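Local structure of flavin adenine dinucleotide synthase (Saccharomyces cerevisiae, 2WSI) at residues N15-I20 / E32-T37; N118-T123 / L129-S134; P243-H246 / E250-H253. The protein catalyses the adenylation of FMN by ATP to give the coenzyme FAD, with release of diphosphate. One frame throughout, in Å; residues are numbered along the deposited sequence.

How the interactions relate
From the N terminus the chain first closes interaction 1, where 15-20, at the end of helix 3-18 and just beyond, meets 32-37 on helix 25-45: two consecutive helices packed on each other through a short connection. It then enters the sheet. In interaction 2, 118-123 on helix 114-126 lies against 129-134, on edge strand 129-133, within one beta-alpha-beta unit near the bound FAD. Interaction 3, 243-246 with 250-253, comes last and closes a small loop onto helix 248-252. The three follow in series, with none nested or crossed. Interactions 1 and 3 come within about 5 Å at their nearest atoms, whereas interaction 2 lies across the chain's centre from both.

Interaction 1 (N15-I20 / E32-T37); sequences NSYLHI and EAIRLT
Leu18 lays its CD2 methyl against the CG2 branch of Ile34, 3.7 Å away, at the heart of a splayed helix-loop-helix pair in which the last turn of helix 3-18 rests on helix 25-45. Ile34 serves two neighbours with its two branches. While CG2 takes Leu18, the CG1 arm runs to the ring of Tyr17, and Ile34 CD1 lies 3.5 Å from Tyr17 CD2 in an oblique approach. With Tyr17 CG swung anti to the backbone N (chi1 -167°), the ring packs on helix 25-45, where Tyr17 also touches Ile27 and Thr30; its hydroxyl is hydrogen-bonded to Ser204 OG, and Phe205 and Tyr208 meet it edge-to-face, so helix 199-209 packs on this corner as well. On the outer side, the chain of Arg35 bends at chi3 and brings its guanidinium beside Leu18, whose CD2 sits over one face, 4.1 Å from NH1. Replacing Leu18 by an alanine would probably open a gap beside Ile34 CG2 and leave that guanidinium face without its methyl cover, freeing the arginine to turn. A water completes the link between the helices: it donates to Leu18 O at 2.8 Å and accepts from Arg35 NH1, also at 2.8 Å.

Interaction 2 (N118-T123 / L129-S134); sequences NFVLET and LSLYES
Val120 and Leu131 meet through branches set by their first torsions: CG1 of Val120 stands anti to its backbone N (chi1 171°), Leu131 likewise swings CG anti to N, and these rotations turn Val120 CG1 and Leu131 CD2 to each other. The two methyls, Val120 CG1 and Leu131 CD2, are 4.2 Å apart, their side chains crossing at about a right angle. Leu121 CD2 lies 4.3 Å from the same Leu131 CD2. This is the helix-to-strand half of a beta-alpha-beta unit (102-106, 114-126, 129-133) in the parallel-stranded alpha/beta domain of the PAPS reductase family (HUP clan); the helix segment runs at 143° to the strand, 9.8 Å between axes. FAD lies about 8 Å from the Val120 side chain. At one end, the extended chain of Glu133 puts OE1 4.1 Å from Leu121 CD2; Glu133 OE2 lies close to Asp108 OD2, two carboxylates that would probably repel if both are ionised. At the other end Leu129 CD1 packs 4.2 Å from Thr123 O. Thr123 OG1 donates to Phe119 O at 2.8 Å, tilted 29° from the carbonyl plane, while Thr123 N reaches that oxygen from the opposite face. OG1 is also hydrogen-bonded to Tyr60 OH. With methyl groups doing most of the touching and no hydrogen bond crossing between the segments, the contact depends on shape and burial rather than polar pairing.

Interaction 3 (P243-H246 / E250-H253); sequences PALH and EIIH
Leu245 reaches across to Ile251 from a loop without regular structure, and its side chain can be followed outward. CB points toward helix 248-252. CG lies anti to the backbone N (chi1 180°) and beside the carbonyl carbon, which points CD2 at Ile251, and of the two tips it is CD2 of Leu245 that makes the contact, 3.9 Å from Ile251 CD1. That methyl ends the CG1 arm of the isoleucine, and the two side chains meet at a slant. Trp291, from another loop, also touches Leu245.

The second link is polar and runs through water. Glu250 OE1 stays 4.1 Å from His246 O, and two waters bridge the separation side by side. One lies 2.7 Å from His246 O and 2.8 Å from Glu250 OE2; the other lies 3.1 Å from His246 O and 2.9 Å from Glu250 OE1. Each carboxylate oxygen thus has its own water, and both waters converge on a single carbonyl. The bend at chi2 of Glu250 (94°) turns the carboxylate back to the loop, and OE2 has a second partner in Ser204 OG, the same hydroxyl that Tyr17 meets in interaction 1, which ties both contacts to helix 199-209. The side chain of Glu250 also touches Ile26 and Ile27 of helix 25-45.

Here the loop leading into helix 248-252 touches its last turn, joined by one methyl pair and a water-mediated carbonyl-to-carboxylate bridge: local loop-to-helix packing, away from the FAD site.

Interaction 1 (N15-I20 / E32-T37)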
loop_
_atom_site.group_PDB
_atom_site.type_symbol
_atom_site.label_atom_id
_atom_site.label_comp_id
_atom_site.label_asym_id
_atom_site.label_seq_id
_atom_site.Cartn_x
_atom_site.Cartn_y
_atom_site.Cartn_z
ATOM N N ASN A 15 -10.843 -10.925 5.769
ATOM C CA ASN A 15 -12.038 -11.752 5.970
ATOM C C ASN A 15 -13.160 -10.951 6.646
ATOM O O ASN A 15 -14.314 -10.985 6.239
ATOM C CB ASN A 15 -11.681 -12.971 6.827
ATOM C CG ASN A 15 -12.725 -14.097 6.714
ATOM O OD1 ASN A 15 -13.260 -14.361 5.643
ATOM N ND2 ASN A 15 -12.982 -14.768 7.820
ATOM N N SER A 16 -12.795 -10.218 7.682
ATOM C CA SER A 16 -13.726 -9.370 8.383
ATOM C C SER A 16 -14.326 -8.306 7.440
ATOM O O SER A 16 -15.539 -8.053 7.462
ATOM C CB SER A 16 -13.021 -8.733 9.576
ATOM O OG SER A 16 -13.885 -7.860 10.261
ATOM N N TYR A 17 -13.497 -7.698 6.592
ATOM C CA TYR A 17 -14.012 -6.703 5.661
ATOM C C TYR A 17 -14.993 -7.374 4.708
ATOM O O TYR A 17 -16.034 -6.795 4.362
ATOM C CB TYR A 17 -12.895 -6.034 4.840
ATOM C CG TYR A 17 -13.397 -4.802 4.109
ATOM C CD1 TYR A 17 -13.184 -3.515 4.619
ATOM C CD2 TYR A 17 -14.107 -4.934 2.913
ATOM C CE1 TYR A 17 -13.658 -2.380 3.920
ATOM C CE2 TYR A 17 -14.585 -3.853 2.241
ATOM C CZ TYR A 17 -14.387 -2.585 2.740
ATOM O OH TYR A 17 -14.892 -1.557 2.008
ATOM N N LEU A 18 -14.665 -8.590 4.279
ATOM C CA LEU A 18 -15.487 -9.282 3.284
ATOM C C LEU A 18 -16.811 -9.717 3.915
ATOM O O LEU A 18 -17.726 -10.110 3.212
ATOM C CB LEU A 18 -14.774 -10.522 2.703
ATOM C CG LEU A 18 -13.594 -10.314 1.745
ATOM C CD1 LEU A 18 -12.988 -11.647 1.249
ATOM C CD2 LEU A 18 -14.033 -9.466 0.570
ATOM N N HIS A 19 -16.899 -9.676 5.240
ATOM C CA HIS A 19 -18.137 -10.030 5.921
ATOM C C HIS A 19 -18.947 -8.803 6.341
ATOM O O HIS A 19 -19.972 -8.935 7.017
ATOM C CB HIS A 19 -17.836 -10.890 7.149
ATOM C CG HIS A 19 -17.543 -12.322 6.823
ATOM N ND1 HIS A 19 -18.409 -13.348 7.140
ATOM C CD2 HIS A 19 -16.488 -12.900 6.199
ATOM C CE1 HIS A 19 -17.898 -14.496 6.731
ATOM N NE2 HIS A 19 -16.732 -14.252 6.158
ATOM N N ILE A 20 -18.488 -7.605 5.983
ATOM C CA ILE A 20 -19.293 -6.421 6.249
ATOM C C ILE A 20 -20.623 -6.500 5.488
ATOM O O ILE A 20 -20.660 -6.660 4.255
ATOM C CB ILE A 20 -18.606 -5.122 5.838
ATOM C CG1 ILE A 20 -17.350 -4.889 6.684
ATOM C CG2 ILE A 20 -19.575 -3.954 6.030
ATOM C CD1 ILE A 20 -16.423 -3.819 6.093
ATOM N N GLU A 32 -15.618 -6.367 -3.771
ATOM C CA GLU A 32 -15.293 -6.890 -5.087
ATOM C C GLU A 32 -13.821 -6.670 -5.476
ATOM O O GLU A 32 -13.207 -7.548 -6.095
ATOM C CB GLU A 32 -16.149 -6.250 -6.172
ATOM C CG GLU A 32 -15.742 -6.714 -7.565
ATOM C CD GLU A 32 -16.566 -6.065 -8.672
ATOM O OE1 GLU A 32 -16.348 -4.859 -8.944
ATOM O OE2 GLU A 32 -17.420 -6.762 -9.280
ATOM N N ALA A 33 -13.277 -5.489 -5.191
ATOM C CA ALA A 33 -11.871 -5.232 -5.529
ATOM C C ALA A 33 -10.945 -6.193 -4.753
ATOM O O ALA A 33 -9.894 -6.636 -5.266
ATOM C CB ALA A 33 -11.520 -3.791 -5.228
ATOM N N ILE A 34 -11.319 -6.478 -3.513
ATOM C CA ILE A 34 -10.575 -7.430 -2.685
ATOM C C ILE A 34 -10.608 -8.817 -3.323
ATOM O O ILE A 34 -9.574 -9.481 -3.485
ATOM C CB ILE A 34 -11.148 -7.499 -1.261
ATOM C CG1 ILE A 34 -10.768 -6.229 -0.475
ATOM C CG2 ILE A 34 -10.603 -8.703 -0.487
ATOM C CD1 ILE A 34 -11.528 -6.089 0.821
ATOM N N ARG A 35 -11.792 -9.267 -3.707
ATOM C CA ARG A 35 -11.893 -10.602 -4.296
ATOM C C ARG A 35 -11.093 -10.770 -5.561
ATOM O O ARG A 35 -10.469 -11.809 -5.775
ATOM C CB ARG A 35 -13.347 -10.974 -4.538
ATOM C CG ARG A 35 -13.985 -11.472 -3.255
ATOM C CD ARG A 35 -15.353 -12.053 -3.531
ATOM N NE ARG A 35 -16.312 -10.967 -3.545
ATOM C CZ ARG A 35 -17.071 -10.662 -2.505
ATOM N NH1 ARG A 35 -17.005 -11.401 -1.409
ATOM N NH2 ARG A 35 -17.918 -9.650 -2.577
ATOM N N LEU A 36 -11.076 -9.749 -6.403
ATOM C CA LEU A 36 -10.296 -9.845 -7.625
ATOM C C LEU A 36 -8.781 -9.847 -7.350
ATOM O O LEU A 36 -8.045 -10.622 -7.932
ATOM C CB LEU A 36 -10.624 -8.677 -8.531
ATOM C CG LEU A 36 -9.855 -8.667 -9.844
ATOM C CD1 LEU A 36 -10.106 -9.951 -10.668
ATOM C CD2 LEU A 36 -10.291 -7.417 -10.601
ATOM N N THR A 37 -8.314 -8.916 -6.529
ATOM C CA THR A 37 -6.893 -8.901 -6.160
ATOM C C THR A 37 -6.458 -10.258 -5.581
ATOM O O THR A 37 -5.400 -10.798 -5.944
ATOM C CB THR A 37 -6.605 -7.777 -5.162
ATOM O OG1 THR A 37 -6.827 -6.505 -5.790
ATOM C CG2 THR A 37 -5.162 -7.842 -4.674
HETATM O O HOH W 1 -18.138 -9.740 0.514
#

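Interaction 2 (N118-T123 / L129-S134)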
loop_
_atom_site.group_PDB
_atom_site.type_symbol
_atom_site.label_atom_id
_atom_site.label_comp_id
_atom_site.label_asym_id
_atom_site.label_seq_id
_atom_site.Cartn_x
_atom_site.Cartn_y
_atom_site.Cartn_z
ATOM N N ASN A 118 10.714 6.657 8.274
ATOM C CA ASN A 118 10.464 6.103 9.606
ATOM C C ASN A 118 9.296 5.108 9.597
ATOM O O ASN A 118 9.352 4.063 10.235
ATOM C CB ASN A 118 10.204 7.210 10.626
ATOM C CG ASN A 118 11.476 7.947 11.028
ATOM O OD1 ASN A 118 12.572 7.410 10.932
ATOM N ND2 ASN A 118 11.330 9.184 11.463
ATOM N N PHE A 119 8.247 5.447 8.858
ATOM C CA PHE A 119 7.100 4.563 8.697
ATOM C C PHE A 119 7.477 3.247 8.003
ATOM O O PHE A 119 6.981 2.175 8.361
ATOM C CB PHE A 119 6.001 5.273 7.883
ATOM C CG PHE A 119 4.726 4.487 7.810
ATOM C CD1 PHE A 119 3.931 4.322 8.940
ATOM C CD2 PHE A 119 4.327 3.904 6.624
ATOM C CE1 PHE A 119 2.755 3.608 8.869
ATOM C CE2 PHE A 119 3.163 3.183 6.562
ATOM C CZ PHE A 119 2.377 3.036 7.679
ATOM N N VAL A 120 8.336 3.322 6.994
ATOM C CA VAL A 120 8.773 2.103 6.307
ATOM C C VAL A 120 9.501 1.177 7.264
ATOM O O VAL A 120 9.259 -0.033 7.292
ATOM C CB VAL A 120 9.690 2.422 5.098
ATOM C CG1 VAL A 120 10.287 1.157 4.547
ATOM C CG2 VAL A 120 8.874 3.164 3.993
ATOM N N LEU A 121 10.411 1.743 8.047
ATOM C CA LEU A 121 11.156 0.955 9.042
ATOM C C LEU A 121 10.213 0.345 10.092
ATOM O O LEU A 121 10.308 -0.834 10.388
ATOM C CB LEU A 121 12.219 1.827 9.732
ATOM C CG LEU A 121 13.336 2.418 8.861
ATOM C CD1 LEU A 121 14.404 3.107 9.765
ATOM C CD2 LEU A 121 14.016 1.401 7.967
ATOM N N GLU A 122 9.303 1.140 10.655
ATOM C CA GLU A 122 8.389 0.616 11.664
ATOM C C GLU A 122 7.482 -0.476 11.088
ATOM O O GLU A 122 7.247 -1.501 11.727
ATOM C CB GLU A 122 7.514 1.718 12.279
ATOM C CG GLU A 122 8.260 2.690 13.196
ATOM C CD GLU A 122 8.606 2.058 14.550
ATOM O OE1 GLU A 122 8.111 0.942 14.854
ATOM O OE2 GLU A 122 9.379 2.681 15.304
ATOM N N THR A 123 6.970 -0.280 9.876
ATOM C CA THR A 123 6.027 -1.257 9.364
ATOM C C THR A 123 6.792 -2.473 8.843
ATOM O O THR A 123 6.247 -3.574 8.793
ATOM C CB THR A 123 5.042 -0.666 8.322
ATOM O OG1 THR A 123 5.758 -0.088 7.231
ATOM C CG2 THR A 123 4.153 0.385 8.961
ATOM N N LEU A 129 9.091 -7.828 7.387
ATOM C CA LEU A 129 9.667 -7.687 6.063
ATOM C C LEU A 129 11.176 -7.763 6.142
ATOM O O LEU A 129 11.781 -7.191 7.028
ATOM C CB LEU A 129 9.313 -6.317 5.492
ATOM C CG LEU A 129 7.817 -6.004 5.558
ATOM C CD1 LEU A 129 7.540 -4.630 4.893
ATOM C CD2 LEU A 129 7.028 -7.133 4.892
ATOM N N SER A 130 11.770 -8.440 5.187
ATOM C CA SER A 130 13.221 -8.436 5.025
ATOM C C SER A 130 13.524 -7.355 4.022
ATOM O O SER A 130 13.353 -7.531 2.813
ATOM C CB SER A 130 13.729 -9.763 4.476
ATOM O OG SER A 130 15.132 -9.691 4.255
ATOM N N LEU A 131 13.960 -6.220 4.527
ATOM C CA LEU A 131 14.037 -5.039 3.690
ATOM C C LEU A 131 15.392 -4.832 3.033
ATOM O O LEU A 131 16.403 -4.653 3.713
ATOM C CB LEU A 131 13.699 -3.827 4.549
ATOM C CG LEU A 131 13.500 -2.525 3.788
ATOM C CD1 LEU A 131 12.133 -2.567 3.061
ATOM C CD2 LEU A 131 13.566 -1.392 4.761
ATOM N N TYR A 132 15.419 -4.863 1.710
ATOM C CA TYR A 132 16.520 -4.250 0.983
ATOM C C TYR A 132 16.169 -2.783 0.853
ATOM O O TYR A 132 15.097 -2.454 0.323
ATOM C CB TYR A 132 16.649 -4.855 -0.402
ATOM C CG TYR A 132 17.592 -4.118 -1.330
ATOM C CD1 TYR A 132 18.949 -4.427 -1.380
ATOM C CD2 TYR A 132 17.112 -3.136 -2.196
ATOM C CE1 TYR A 132 19.809 -3.752 -2.270
ATOM C CE2 TYR A 132 17.948 -2.467 -3.083
ATOM C CZ TYR A 132 19.286 -2.775 -3.121
ATOM O OH TYR A 132 20.076 -2.092 -4.022
ATOM N N GLU A 133 17.044 -1.905 1.342
ATOM C CA GLU A 133 16.888 -0.461 1.119
ATOM C C GLU A 133 18.097 0.124 0.385
ATOM O O GLU A 133 19.215 0.108 0.905
ATOM C CB GLU A 133 16.700 0.281 2.453
ATOM C CG GLU A 133 16.597 1.807 2.266
ATOM C CD GLU A 133 16.249 2.566 3.546
ATOM O OE1 GLU A 133 16.272 1.968 4.640
ATOM O OE2 GLU A 133 15.963 3.780 3.459
ATOM N N SER A 134 17.871 0.651 -0.812
ATOM C CA SER A 134 18.920 1.325 -1.571
ATOM C C SER A 134 19.528 2.450 -0.740
ATOM O O SER A 134 18.933 2.911 0.221
ATOM C CB SER A 134 18.360 1.904 -2.868
ATOM O OG SER A 134 17.545 3.022 -2.597
#

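Interaction 3 (P243-H246 / E250-H253)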
loop_
_atom_site.group_PDB
_atom_site.type_symbol
_atom_site.label_atom_id
_atom_site.label_comp_id
_atom_site.label_asym_id
_atom_site.label_seq_id
_atom_site.Cartn_x
_atom_site.Cartn_y
_atom_site.Cartn_z
ATOM N N PRO A 243 -15.317 19.145 2.340
ATOM C CA PRO A 243 -15.745 17.809 1.907
ATOM C C PRO A 243 -16.394 16.998 3.027
ATOM O O PRO A 243 -16.030 17.117 4.197
ATOM C CB PRO A 243 -14.440 17.161 1.441
ATOM C CG PRO A 243 -13.385 17.803 2.267
ATOM C CD PRO A 243 -13.863 19.219 2.574
ATOM N N ALA A 244 -17.359 16.170 2.660
ATOM C CA ALA A 244 -17.986 15.261 3.612
ATOM C C ALA A 244 -17.059 14.078 3.904
ATOM O O ALA A 244 -16.246 13.700 3.063
ATOM C CB ALA A 244 -19.296 14.760 3.042
ATOM N N LEU A 245 -17.190 13.488 5.082
ATOM C CA LEU A 245 -16.491 12.238 5.367
ATOM C C LEU A 245 -17.333 11.085 4.856
ATOM O O LEU A 245 -18.522 10.975 5.181
ATOM C CB LEU A 245 -16.235 12.078 6.856
ATOM C CG LEU A 245 -15.507 10.805 7.300
ATOM C CD1 LEU A 245 -14.107 10.713 6.669
ATOM C CD2 LEU A 245 -15.407 10.788 8.806
ATOM N N HIS A 246 -16.728 10.230 4.040
ATOM C CA HIS A 246 -17.465 9.113 3.455
ATOM C C HIS A 246 -17.161 7.785 4.116
ATOM O O HIS A 246 -17.725 6.764 3.714
ATOM C CB HIS A 246 -17.148 8.979 1.980
ATOM C CG HIS A 246 -17.660 10.111 1.162
ATOM N ND1 HIS A 246 -19.002 10.285 0.905
ATOM C CD2 HIS A 246 -17.019 11.143 0.565
ATOM C CE1 HIS A 246 -19.165 11.375 0.175
ATOM N NE2 HIS A 246 -17.978 11.912 -0.048
ATOM N N GLU A 250 -16.567 2.787 8.542
ATOM C CA GLU A 250 -15.331 2.010 8.563
ATOM C C GLU A 250 -14.465 2.443 9.725
ATOM O O GLU A 250 -13.840 1.615 10.378
ATOM C CB GLU A 250 -14.553 2.217 7.274
ATOM C CG GLU A 250 -15.193 1.612 6.052
ATOM C CD GLU A 250 -16.060 2.586 5.280
ATOM O OE1 GLU A 250 -16.702 3.468 5.917
ATOM O OE2 GLU A 250 -16.101 2.458 4.035
ATOM N N ILE A 251 -14.418 3.751 9.978
ATOM C CA ILE A 251 -13.612 4.279 11.063
ATOM C C ILE A 251 -14.185 3.795 12.400
ATOM O O ILE A 251 -13.466 3.259 13.231
ATOM C CB ILE A 251 -13.582 5.829 11.046
ATOM C CG1 ILE A 251 -12.671 6.364 9.922
ATOM C CG2 ILE A 251 -13.116 6.376 12.390
ATOM C CD1 ILE A 251 -12.955 7.837 9.545
ATOM N N ILE A 252 -15.491 3.976 12.598
ATOM C CA ILE A 252 -16.106 3.686 13.892
ATOM C C ILE A 252 -16.052 2.208 14.200
ATOM O O ILE A 252 -15.900 1.814 15.345
ATOM C CB ILE A 252 -17.597 4.109 13.932
ATOM C CG1 ILE A 252 -17.734 5.630 13.830
ATOM C CG2 ILE A 252 -18.259 3.590 15.204
ATOM C CD1 ILE A 252 -16.874 6.390 14.814
ATOM N N HIS A 253 -16.184 1.385 13.171
ATOM C CA HIS A 253 -16.281 -0.054 13.368
ATOM C C HIS A 253 -15.012 -0.776 12.936
ATOM O O HIS A 253 -15.063 -1.969 12.651
ATOM C CB HIS A 253 -17.456 -0.605 12.574
ATOM C CG HIS A 253 -18.775 -0.046 12.992
ATOM N ND1 HIS A 253 -19.344 1.053 12.383
ATOM C CD2 HIS A 253 -19.638 -0.432 13.961
ATOM C CE1 HIS A 253 -20.504 1.319 12.959
ATOM N NE2 HIS A 253 -20.709 0.429 13.915
HETATM O O HOH W 2 -17.968 4.216 2.901
HETATM O O HOH W 3 -19.138 5.110 5.968
#